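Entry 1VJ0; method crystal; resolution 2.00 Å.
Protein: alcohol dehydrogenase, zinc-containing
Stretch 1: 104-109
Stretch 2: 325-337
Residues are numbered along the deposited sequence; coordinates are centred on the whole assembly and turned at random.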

ATOM      1  N   ILE A 104      -4.027  29.068  17.454  1.00 26.74           N
ATOM      2  CA  ILE A 104      -3.273  28.068  16.733  1.00 27.46           C
ATOM      3  C   ILE A 104      -2.813  26.916  17.589  1.00 27.46           C
ATOM      4  O   ILE A 104      -2.677  27.024  18.820  1.00 26.98           O
ATOM      5  CB  ILE A 104      -2.038  28.726  16.027  1.00 28.51           C
ATOM      6  CG1 ILE A 104      -1.019  29.281  17.041  1.00 27.45           C
ATOM      7  CG2 ILE A 104      -2.517  29.776  15.078  1.00 27.14           C
ATOM      8  CD1 ILE A 104       0.369  29.618  16.400  1.00 28.42           C
ATOM      9  N   VAL A 105      -2.565  25.802  16.912  1.00 27.14           N
ATOM     10  CA  VAL A 105      -1.743  24.753  17.432  1.00 27.09           C
ATOM     11  C   VAL A 105      -0.657  24.471  16.378  1.00 27.90           C
ATOM     12  O   VAL A 105      -0.721  24.966  15.246  1.00 28.24           O
ATOM     13  CB  VAL A 105      -2.529  23.474  17.777  1.00 28.09           C
ATOM     14  CG1 VAL A 105      -3.455  23.741  18.905  1.00 31.14           C
ATOM     15  CG2 VAL A 105      -3.319  22.942  16.559  1.00 28.29           C
ATOM     16  N   TRP A 106       0.372  23.730  16.783  1.00 26.63           N
ATOM     17  CA  TRP A 106       1.510  23.533  15.933  1.00 27.35           C
ATOM     18  C   TRP A 106       2.204  22.228  16.215  1.00 27.41           C
ATOM     19  O   TRP A 106       2.114  21.640  17.313  1.00 25.98           O
ATOM     20  CB  TRP A 106       2.526  24.699  16.075  1.00 26.96           C
ATOM     21  CG  TRP A 106       3.044  24.895  17.470  1.00 27.82           C
ATOM     22  CD1 TRP A 106       4.187  24.352  17.999  1.00 28.78           C
ATOM     23  CD2 TRP A 106       2.464  25.687  18.528  1.00 27.68           C
ATOM     24  NE1 TRP A 106       4.338  24.746  19.301  1.00 28.51           N
ATOM     25  CE2 TRP A 106       3.295  25.554  19.658  1.00 28.29           C
ATOM     26  CE3 TRP A 106       1.329  26.479  18.631  1.00 26.04           C
ATOM     27  CZ2 TRP A 106       3.026  26.188  20.869  1.00 28.15           C
ATOM     28  CZ3 TRP A 106       1.050  27.102  19.844  1.00 29.34           C
ATOM     29  CH2 TRP A 106       1.902  26.951  20.948  1.00 27.93           C
ATOM     30  N   ASN A 107       2.917  21.768  15.208  1.00 27.57           N
ATOM     31  CA  ASN A 107       3.770  20.573  15.366  1.00 29.26           C
ATOM     32  C   ASN A 107       5.025  20.982  16.181  1.00 29.55           C
ATOM     33  O   ASN A 107       5.765  21.908  15.815  1.00 29.87           O
ATOM     34  CB  ASN A 107       4.141  20.006  13.957  1.00 29.27           C
ATOM     35  CG  ASN A 107       4.932  18.697  13.996  1.00 30.08           C
ATOM     36  OD1 ASN A 107       5.418  18.252  15.053  1.00 34.12           O
ATOM     37  ND2 ASN A 107       5.058  18.061  12.815  1.00 32.04           N
ATOM     38  N   ARG A 108       5.286  20.258  17.264  1.00 29.44           N
ATOM     39  CA  ARG A 108       6.447  20.541  18.121  1.00 30.04           C
ATOM     40  C   ARG A 108       7.789  20.380  17.433  1.00 29.60           C
ATOM     41  O   ARG A 108       8.776  20.995  17.829  1.00 30.40           O
ATOM     42  CB  ARG A 108       6.386  19.615  19.351  1.00 30.70           C
ATOM     43  CG  ARG A 108       6.609  18.141  19.088  1.00 30.99           C
ATOM     44  CD  ARG A 108       6.680  17.375  20.392  1.00 33.86           C
ATOM     45  NE  ARG A 108       6.963  15.974  20.197  1.00 34.97           N
ATOM     46  CZ  ARG A 108       6.058  15.088  19.799  1.00 36.71           C
ATOM     47  NH1 ARG A 108       4.839  15.452  19.584  1.00 41.00           N
ATOM     48  NH2 ARG A 108       6.387  13.822  19.611  1.00 37.75           N
ATOM     49  N   GLY A 109       7.830  19.554  16.385  1.00 29.87           N
ATOM     50  CA  GLY A 109       9.086  19.182  15.750  1.00 28.62           C
ATOM     51  C   GLY A 109       9.269  19.828  14.402  1.00 29.13           C
ATOM     52  O   GLY A 109       8.319  19.933  13.610  1.00 28.74           O
ATOM     53  N   TRP A 325       8.135   5.744  15.926  1.00 29.16           N
ATOM     54  CA  TRP A 325       8.903   6.847  16.441  1.00 29.61           C
ATOM     55  C   TRP A 325       8.147   8.172  16.191  1.00 28.88           C
ATOM     56  O   TRP A 325       7.973   8.574  15.035  1.00 29.09           O
ATOM     57  CB  TRP A 325      10.294   6.915  15.792  1.00 29.95           C
ATOM     58  CG  TRP A 325      11.112   7.997  16.415  1.00 30.26           C
ATOM     59  CD1 TRP A 325      11.607   9.132  15.827  1.00 30.40           C
ATOM     60  CD2 TRP A 325      11.503   8.037  17.759  1.00 31.05           C
ATOM     61  NE1 TRP A 325      12.291   9.878  16.752  1.00 32.78           N
ATOM     62  CE2 TRP A 325      12.246   9.222  17.951  1.00 31.24           C
ATOM     63  CE3 TRP A 325      11.324   7.160  18.848  1.00 31.39           C
ATOM     64  CZ2 TRP A 325      12.780   9.584  19.185  1.00 33.50           C
ATOM     65  CZ3 TRP A 325      11.829   7.533  20.092  1.00 33.28           C
ATOM     66  CH2 TRP A 325      12.570   8.734  20.239  1.00 32.49           C
ATOM     67  N   VAL A 326       7.783   8.846  17.280  1.00 26.48           N
ATOM     68  CA  VAL A 326       7.148  10.165  17.247  1.00 26.22           C
ATOM     69  C   VAL A 326       6.085  10.287  16.117  1.00 25.45           C
ATOM     70  O   VAL A 326       5.243   9.384  15.978  1.00 25.52           O
ATOM     71  CB  VAL A 326       8.202  11.344  17.357  1.00 26.24           C
ATOM     72  CG1 VAL A 326       9.073  11.140  18.618  1.00 27.55           C
ATOM     73  CG2 VAL A 326       9.040  11.465  16.157  1.00 28.03           C
ATOM     74  N   SER A 327       6.038  11.413  15.430  1.00 25.39           N
ATOM     75  CA  SER A 327       5.022  11.666  14.431  1.00 26.82           C
ATOM     76  C   SER A 327       5.501  12.814  13.608  1.00 27.06           C
ATOM     77  O   SER A 327       6.451  13.509  13.984  1.00 26.17           O
ATOM     78  CB  SER A 327       3.721  12.044  15.113  1.00 27.19           C
ATOM     79  OG  SER A 327       3.949  13.086  16.029  1.00 26.25           O
ATOM     80  N   ASP A 328       4.837  13.025  12.481  1.00 27.68           N
ATOM     81  CA  ASP A 328       5.137  14.128  11.611  1.00 28.29           C
ATOM     82  C   ASP A 328       3.906  14.998  11.377  1.00 28.68           C
ATOM     83  O   ASP A 328       2.874  14.816  12.004  1.00 28.14           O
ATOM     84  CB  ASP A 328       5.793  13.627  10.306  1.00 28.26           C
ATOM     85  CG  ASP A 328       4.876  12.817   9.446  1.00 28.45           C
ATOM     86  OD1 ASP A 328       3.629  12.980   9.468  1.00 29.36           O
ATOM     87  OD2 ASP A 328       5.346  11.998   8.657  1.00 33.10           O
ATOM     88  N   THR A 329       4.036  15.982  10.489  1.00 28.09           N
ATOM     89  CA  THR A 329       2.954  16.903  10.226  1.00 27.96           C
ATOM     90  C   THR A 329       1.711  16.258   9.616  1.00 27.82           C
ATOM     91  O   THR A 329       0.651  16.715   9.894  1.00 27.66           O
ATOM     92  CB  THR A 329       3.458  18.023   9.336  1.00 28.39           C
ATOM     93  OG1 THR A 329       4.425  18.786  10.075  1.00 32.04           O
ATOM     94  CG2 THR A 329       2.346  18.991   8.961  1.00 27.66           C
ATOM     95  N   SER A 330       1.844  15.194   8.823  1.00 27.77           N
ATOM     96  CA  SER A 330       0.672  14.489   8.343  1.00 27.33           C
ATOM     97  C   SER A 330      -0.082  13.849   9.515  1.00 27.07           C
ATOM     98  O   SER A 330      -1.309  13.896   9.583  1.00 26.21           O
ATOM     99  CB  SER A 330       1.010  13.451   7.249  1.00 29.01           C
ATOM    100  OG  SER A 330       1.667  12.283   7.803  1.00 31.49           O
ATOM    101  N   HIS A 331       0.630  13.282  10.474  1.00 26.36           N
ATOM    102  CA  HIS A 331      -0.028  12.700  11.611  1.00 25.45           C
ATOM    103  C   HIS A 331      -0.688  13.766  12.481  1.00 27.02           C
ATOM    104  O   HIS A 331      -1.791  13.545  13.027  1.00 26.33           O
ATOM    105  CB  HIS A 331       0.960  11.899  12.462  1.00 23.76           C
ATOM    106  CG  HIS A 331       1.690  10.842  11.715  1.00 25.13           C
ATOM    107  ND1 HIS A 331       3.068  10.745  11.732  1.00 22.78           N
ATOM    108  CD2 HIS A 331       1.250   9.858  10.885  1.00 26.13           C
ATOM    109  CE1 HIS A 331       3.444   9.712  10.983  1.00 25.37           C
ATOM    110  NE2 HIS A 331       2.362   9.160  10.450  1.00 23.51           N
ATOM    111  N   PHE A 332       0.012  14.887  12.635  1.00 27.12           N
ATOM    112  CA  PHE A 332      -0.477  16.088  13.352  1.00 28.18           C
ATOM    113  C   PHE A 332      -1.888  16.542  12.872  1.00 28.72           C
ATOM    114  O   PHE A 332      -2.853  16.651  13.630  1.00 26.58           O
ATOM    115  CB  PHE A 332       0.617  17.191  13.229  1.00 29.33           C
ATOM    116  CG  PHE A 332       0.157  18.587  13.573  1.00 29.88           C
ATOM    117  CD1 PHE A 332      -0.238  18.924  14.850  1.00 32.62           C
ATOM    118  CD2 PHE A 332       0.111  19.544  12.611  1.00 30.53           C
ATOM    119  CE1 PHE A 332      -0.654  20.251  15.134  1.00 32.46           C
ATOM    120  CE2 PHE A 332      -0.322  20.850  12.889  1.00 35.08           C
ATOM    121  CZ  PHE A 332      -0.699  21.181  14.144  1.00 32.15           C
ATOM    122  N   VAL A 333      -2.001  16.761  11.580  1.00 28.94           N
ATOM    123  CA  VAL A 333      -3.233  17.248  11.004  1.00 29.17           C
ATOM    124  C   VAL A 333      -4.362  16.224  11.213  1.00 28.49           C
ATOM    125  O   VAL A 333      -5.491  16.564  11.610  1.00 27.35           O
ATOM    126  CB  VAL A 333      -2.972  17.520   9.487  1.00 30.03           C
ATOM    127  CG1 VAL A 333      -4.247  17.522   8.677  1.00 34.10           C
ATOM    128  CG2 VAL A 333      -2.185  18.776   9.310  1.00 31.84           C
ATOM    129  N   LYS A 334      -4.070  14.959  10.962  1.00 28.92           N
ATOM    130  CA  LYS A 334      -5.109  13.939  11.096  1.00 29.31           C
ATOM    131  C   LYS A 334      -5.516  13.713  12.547  1.00 28.13           C
ATOM    132  O   LYS A 334      -6.671  13.395  12.860  1.00 26.60           O
ATOM    133  CB  LYS A 334      -4.668  12.642  10.423  1.00 30.25           C
ATOM    134  CG  LYS A 334      -4.332  12.826   8.972  1.00 32.06           C
ATOM    135  CD  LYS A 334      -3.687  11.599   8.338  1.00 30.48           C
ATOM    136  CE  LYS A 334      -3.219  11.946   6.914  1.00 36.95           C
ATOM    137  NZ  LYS A 334      -2.302  10.917   6.238  1.00 37.45           N
ATOM    138  N   THR A 335      -4.563  13.875  13.451  1.00 27.60           N
ATOM    139  CA  THR A 335      -4.853  13.780  14.900  1.00 27.26           C
ATOM    140  C   THR A 335      -5.751  14.936  15.344  1.00 27.56           C
ATOM    141  O   THR A 335      -6.702  14.736  16.101  1.00 28.36           O
ATOM    142  CB  THR A 335      -3.542  13.801  15.691  1.00 27.19           C
ATOM    143  OG1 THR A 335      -2.789  12.616  15.370  1.00 29.23           O
ATOM    144  CG2 THR A 335      -3.785  13.768  17.195  1.00 25.31           C
ATOM    145  N   VAL A 336      -5.444  16.147  14.899  1.00 27.28           N
ATOM    146  CA  VAL A 336      -6.287  17.276  15.198  1.00 27.76           C
ATOM    147  C   VAL A 336      -7.703  17.015  14.672  1.00 27.19           C
ATOM    148  O   VAL A 336      -8.668  17.272  15.393  1.00 26.75           O
ATOM    149  CB  VAL A 336      -5.687  18.591  14.624  1.00 28.60           C
ATOM    150  CG1 VAL A 336      -6.678  19.726  14.649  1.00 30.70           C
ATOM    151  CG2 VAL A 336      -4.410  18.944  15.352  1.00 30.76           C
ATOM    152  N   SER A 337      -7.850  16.460  13.462  1.00 26.41           N
ATOM    153  CA  SER A 337      -9.218  16.178  12.936  1.00 27.84           C
ATOM    154  C   SER A 337      -9.986  15.166  13.801  1.00 27.05           C
ATOM    155  O   SER A 337     -11.148  15.409  14.178  1.00 25.88           O
ATOM    156  CB  SER A 337      -9.174  15.754  11.457  1.00 28.80           C
ATOM    157  OG  SER A 337     -10.480  15.416  10.974  1.00 35.35           O
TER
HETATM  158  O   HOH W   1       6.729  15.868  15.630  1.00 26.27           O
HETATM  159  O   HOH W   2       4.002  12.500  18.613  1.00 25.18           O

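The two stretches lie far apart in one chain; touching residues are at least 218 positions apart in sequence. Residues 104-106 form the end of a strand, and 107-109 leave it. In the second stretch, residues 325-328 lead into a helix that starts at Thr329 and runs on past Ser337. Strand and helix run in roughly opposing directions, at 139°, and their axes come no closer than 10.3 Å. The backbones are nearer at the start of the helix, where the CA atoms of Asn107 and Thr329 are 6.4 Å apart. Further along, the CA atoms of Val105 and Val336 are 9.0 Å apart, and side chains fill the gap. Together the stretches bury 345 Å².

Asn107 has the largest covered area, 80 Å². Its CA-to-CB bond points toward the helix, and its amide uses both ends. Asn107 ND2 donates a hydrogen bond to Thr329 OG1 at 2.9 Å, the sole direct hydrogen bond between the stretches. Thr329 N is also near, 3.3 Å from Asn107 ND2, but both atoms are donors and no bond forms. The other end of the amide serves its own loop: Gly109 N donates to Asn107 OD1 at 3.0 Å. This ties the side chain to the backbone two residues on. Water 1 donates to the same Asn107 OD1 at 2.8 Å and to Ser327 O at 2.9 Å, so it bridges the stretches beside the direct bond.

Phe332 is next, with 73 Å² covered. It sits one helical turn after Asp328, and its CB also points toward the strand. The ring lies along the backbone of Val105, Trp106 and Asn107. Asn107 N is over one face, 3.8 Å from Phe332 CZ. Val105 O lies at the ring edge, near its plane, 3.9 Å from Phe332 CZ. The nearest atom of Trp106 is its backbone C, 3.6 Å from Phe332 CE1; the indole side chain starts away from the helix. Val105 adds an apolar contact, with its CG2 4.0 Å from Phe332 CZ. The same Val105 CG2 is 4.3 Å from Val336 CG2, one turn further along the helix. The two Val105 side-chain contacts, to Phe332 and Val336, are apolar packing; the rest is van der Waals contact of the ring with backbone.

Arg108 has 45 Å² covered at the other end of the contact. Its CB points sideways, but the long side chain brings the guanidinium to the residues before the helix. Arg108 NH2 lies 3.8 Å from Val326 CB, a van der Waals contact. Water 2 accepts from Arg108 NH2 at 2.9 Å and is hydrogen-bonded to Ser327 OG at 2.7 Å, so a second water links the stretches.

The helix start is held by its own chemistry. Asp328 is the N-cap. Asp328 OD1 accepts from His331 N at 3.2 Å and, weakly, from Ser330 N at 2.9 Å, satisfying amides that have no helical carbonyl partner. In return, Asp328 N donates to His331 ND1 at 3.0 Å. Thr329, the partner of Asn107, follows directly after this cap.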